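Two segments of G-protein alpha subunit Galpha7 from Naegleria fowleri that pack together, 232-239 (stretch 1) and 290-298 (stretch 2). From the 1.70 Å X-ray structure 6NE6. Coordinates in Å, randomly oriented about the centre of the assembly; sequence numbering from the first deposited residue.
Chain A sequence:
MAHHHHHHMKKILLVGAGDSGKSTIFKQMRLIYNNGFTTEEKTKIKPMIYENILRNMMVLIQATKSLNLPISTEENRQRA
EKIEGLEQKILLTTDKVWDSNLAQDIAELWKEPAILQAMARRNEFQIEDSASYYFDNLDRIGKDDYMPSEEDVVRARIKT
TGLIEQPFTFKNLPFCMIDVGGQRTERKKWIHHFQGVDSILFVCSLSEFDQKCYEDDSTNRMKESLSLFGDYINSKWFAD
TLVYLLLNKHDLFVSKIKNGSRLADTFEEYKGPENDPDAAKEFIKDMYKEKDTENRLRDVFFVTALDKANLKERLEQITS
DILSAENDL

Stretch 1 (232-239) YINSKWFA
Stretch 2 (290-298) EKDTENRLR

What does R296 do at this contact? It comes directly after the type I turn from D292 to N295, with phi/psi near -81/-20, and its CA-to-CB bond points toward stretch 1. Chi1 is m and chi2 t, with chi3 at 92° and chi4 at -162°, which carries the guanidinium to the backbone carbonyls of I233 and K236. R296 NH1 donates to I233 O at 2.9 Å and to K236 O at 2.8 Å; R296 NH2 also donates to K236 O, at 2.9 Å. Both acceptors lie at the guanidinium edge, near its plane, leaving one face for F238, whose CE2 is 3.6 Å from R296 NH1. An arginine suits the place because its several N-H groups can serve two carbonyls at once.

How is I233 buried? Its CA lies 6.3 Å from the CA of D292, the closest pairing in the register. With helical phi/psi of -69/-24, chi1 t and chi2 p, its side chain starts sideways but ends nearer stretch 2. I233 CD1 meets L297 CD2 at 4.0 Å, an apolar contact that suits isoleucine, while I233 CG1 lies 3.6 Å from D292 OD1.

What does N234 add? At phi/psi -96/-9, chi1 m and chi2 -55°, its short side chain offers both donor and acceptor: N234 ND2 donates to K291 O at 2.9 Å, and N234 OD1 accepts from a water at 2.8 Å. That water also donates to D292 OD1 (2.7 Å) and accepts from E294 N (2.8 Å), bridging the stretches.

What shapes stretch 2 for this? The carboxylate of D292, chi1 t, takes two successive backbone N-H groups, R296 N at D292 OD1 (2.8 Å) and L297 N at D292 OD2 (2.9 Å), while N295 N donates to D292 O at 3.0 Å, closing the turn. In all, 402 Å² is buried, with R296, I233 and N234 covered most.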

# COMPACT_ATOMS: atom_id res chain seq x y z
N TYR A 232 -2.25 -15.40 -12.57
CA TYR A 232 -2.28 -16.08 -11.28
C TYR A 232 -3.54 -16.92 -11.11
O TYR A 232 -3.46 -18.10 -10.78
CB TYR A 232 -2.20 -15.03 -10.18
CG TYR A 232 -2.07 -15.54 -8.77
CD1 TYR A 232 -0.81 -15.80 -8.23
CD2 TYR A 232 -3.19 -15.73 -7.96
CE1 TYR A 232 -0.67 -16.23 -6.93
CE2 TYR A 232 -3.06 -16.16 -6.66
CZ TYR A 232 -1.80 -16.40 -6.15
OH TYR A 232 -1.64 -16.83 -4.86
N ILE A 233 -4.71 -16.31 -11.30
CA ILE A 233 -5.96 -16.99 -10.95
C ILE A 233 -6.24 -18.17 -11.87
O ILE A 233 -6.94 -19.12 -11.48
CB ILE A 233 -7.12 -15.98 -10.97
CG1 ILE A 233 -8.32 -16.53 -10.20
CG2 ILE A 233 -7.52 -15.62 -12.41
CD1 ILE A 233 -8.09 -16.63 -8.69
N ASN A 234 -5.69 -18.16 -13.09
CA ASN A 234 -5.92 -19.24 -14.04
C ASN A 234 -4.84 -20.30 -14.03
O ASN A 234 -5.02 -21.34 -14.67
CB ASN A 234 -6.07 -18.65 -15.45
CG ASN A 234 -7.34 -17.85 -15.60
OD1 ASN A 234 -8.43 -18.35 -15.33
ND2 ASN A 234 -7.22 -16.60 -16.00
N SER A 235 -3.72 -20.09 -13.33
CA SER A 235 -2.64 -21.07 -13.39
C SER A 235 -2.36 -21.80 -12.09
O SER A 235 -1.83 -22.92 -12.13
CB SER A 235 -1.33 -20.40 -13.85
OG SER A 235 -0.90 -19.45 -12.89
N LYS A 236 -2.69 -21.21 -10.94
CA LYS A 236 -2.36 -21.83 -9.67
C LYS A 236 -3.23 -23.05 -9.40
O LYS A 236 -4.43 -23.07 -9.72
CB LYS A 236 -2.55 -20.85 -8.51
CG LYS A 236 -1.62 -19.66 -8.58
CD LYS A 236 -0.18 -20.13 -8.43
CE LYS A 236 0.77 -19.31 -9.29
NZ LYS A 236 2.15 -19.88 -9.22
N TRP A 237 -2.61 -24.06 -8.80
CA TRP A 237 -3.34 -25.13 -8.13
C TRP A 237 -3.60 -24.64 -6.72
O TRP A 237 -2.70 -24.62 -5.88
CB TRP A 237 -2.53 -26.42 -8.10
CG TRP A 237 -3.21 -27.55 -7.41
CD1 TRP A 237 -4.46 -28.03 -7.66
CD2 TRP A 237 -2.66 -28.37 -6.38
NE1 TRP A 237 -4.72 -29.13 -6.86
CE2 TRP A 237 -3.63 -29.35 -6.05
CE3 TRP A 237 -1.44 -28.39 -5.70
CZ2 TRP A 237 -3.42 -30.31 -5.07
CZ3 TRP A 237 -1.23 -29.33 -4.73
CH2 TRP A 237 -2.22 -30.30 -4.42
N PHE A 238 -4.82 -24.24 -6.46
CA PHE A 238 -5.12 -23.73 -5.14
C PHE A 238 -5.39 -24.86 -4.15
O PHE A 238 -5.53 -24.57 -2.96
CB PHE A 238 -6.28 -22.74 -5.24
CG PHE A 238 -5.91 -21.46 -5.98
CD1 PHE A 238 -4.98 -20.59 -5.45
CD2 PHE A 238 -6.49 -21.14 -7.21
CE1 PHE A 238 -4.62 -19.41 -6.10
CE2 PHE A 238 -6.15 -19.94 -7.88
CZ PHE A 238 -5.21 -19.08 -7.32
N ALA A 239 -5.38 -26.12 -4.61
CA ALA A 239 -5.76 -27.25 -3.77
C ALA A 239 -7.06 -26.92 -3.05
O ALA A 239 -8.08 -26.69 -3.71
CB ALA A 239 -4.64 -27.60 -2.77
N GLU A 290 -13.73 -10.70 -15.22
CA GLU A 290 -13.58 -11.23 -16.57
C GLU A 290 -12.29 -12.03 -16.71
O GLU A 290 -12.26 -13.04 -17.43
CB GLU A 290 -13.65 -10.09 -17.58
CG GLU A 290 -13.80 -10.52 -19.05
CD GLU A 290 -12.51 -11.01 -19.68
OE1 GLU A 290 -11.41 -10.52 -19.30
OE2 GLU A 290 -12.59 -11.88 -20.57
N LYS A 291 -11.24 -11.61 -16.00
CA LYS A 291 -9.98 -12.35 -15.99
C LYS A 291 -10.11 -13.71 -15.34
O LYS A 291 -9.30 -14.60 -15.62
CB LYS A 291 -8.91 -11.53 -15.26
CG LYS A 291 -8.41 -10.32 -16.03
CD LYS A 291 -7.80 -10.79 -17.34
CE LYS A 291 -6.92 -9.74 -17.97
NZ LYS A 291 -6.26 -10.30 -19.19
N ASP A 292 -11.10 -13.88 -14.47
CA ASP A 292 -11.29 -15.10 -13.68
C ASP A 292 -12.20 -16.04 -14.47
O ASP A 292 -13.38 -16.23 -14.16
CB ASP A 292 -11.84 -14.75 -12.30
CG ASP A 292 -12.13 -15.97 -11.44
OD1 ASP A 292 -11.53 -17.03 -11.70
OD2 ASP A 292 -12.99 -15.86 -10.53
N THR A 293 -11.61 -16.65 -15.51
CA THR A 293 -12.40 -17.32 -16.54
C THR A 293 -13.21 -18.48 -15.99
O THR A 293 -14.35 -18.71 -16.43
CB THR A 293 -11.47 -17.80 -17.66
OG1 THR A 293 -10.89 -19.06 -17.31
CG2 THR A 293 -10.34 -16.81 -17.89
N GLU A 294 -12.65 -19.24 -15.05
CA GLU A 294 -13.34 -20.40 -14.49
C GLU A 294 -14.04 -20.08 -13.16
O GLU A 294 -14.43 -21.01 -12.45
CB GLU A 294 -12.36 -21.56 -14.30
N ASN A 295 -14.19 -18.80 -12.83
CA ASN A 295 -14.89 -18.37 -11.61
C ASN A 295 -14.30 -19.04 -10.37
O ASN A 295 -15.00 -19.63 -9.54
CB ASN A 295 -16.39 -18.64 -11.72
CG ASN A 295 -17.04 -17.88 -12.86
OD1 ASN A 295 -16.74 -16.70 -13.09
ND2 ASN A 295 -17.93 -18.55 -13.59
N ARG A 296 -12.97 -18.95 -10.25
CA ARG A 296 -12.27 -19.50 -9.10
C ARG A 296 -12.33 -18.58 -7.88
O ARG A 296 -12.14 -19.06 -6.75
CB ARG A 296 -10.83 -19.81 -9.50
CG ARG A 296 -10.77 -20.77 -10.69
CD ARG A 296 -9.35 -21.13 -11.11
NE ARG A 296 -8.86 -22.34 -10.46
CZ ARG A 296 -7.57 -22.68 -10.39
NH1 ARG A 296 -6.62 -21.90 -10.91
NH2 ARG A 296 -7.23 -23.81 -9.77
N LEU A 297 -12.61 -17.29 -8.06
CA LEU A 297 -12.73 -16.41 -6.91
C LEU A 297 -13.92 -16.80 -6.05
O LEU A 297 -15.02 -17.08 -6.55
CB LEU A 297 -12.89 -14.95 -7.36
CG LEU A 297 -11.65 -14.28 -7.94
CD1 LEU A 297 -12.03 -12.92 -8.54
CD2 LEU A 297 -10.58 -14.12 -6.85
N ARG A 298 -13.70 -16.81 -4.74
CA ARG A 298 -14.80 -16.99 -3.81
C ARG A 298 -15.69 -15.75 -3.77
O ARG A 298 -16.92 -15.85 -3.81
CB ARG A 298 -14.25 -17.32 -2.43
CG ARG A 298 -15.29 -17.46 -1.39
CD ARG A 298 -16.15 -18.68 -1.62
NE ARG A 298 -17.08 -18.81 -0.52
CZ ARG A 298 -17.91 -19.82 -0.34
NH1 ARG A 298 -17.94 -20.82 -1.22
NH2 ARG A 298 -18.72 -19.82 0.70
O HOH W 1 -10.40 -18.84 -13.35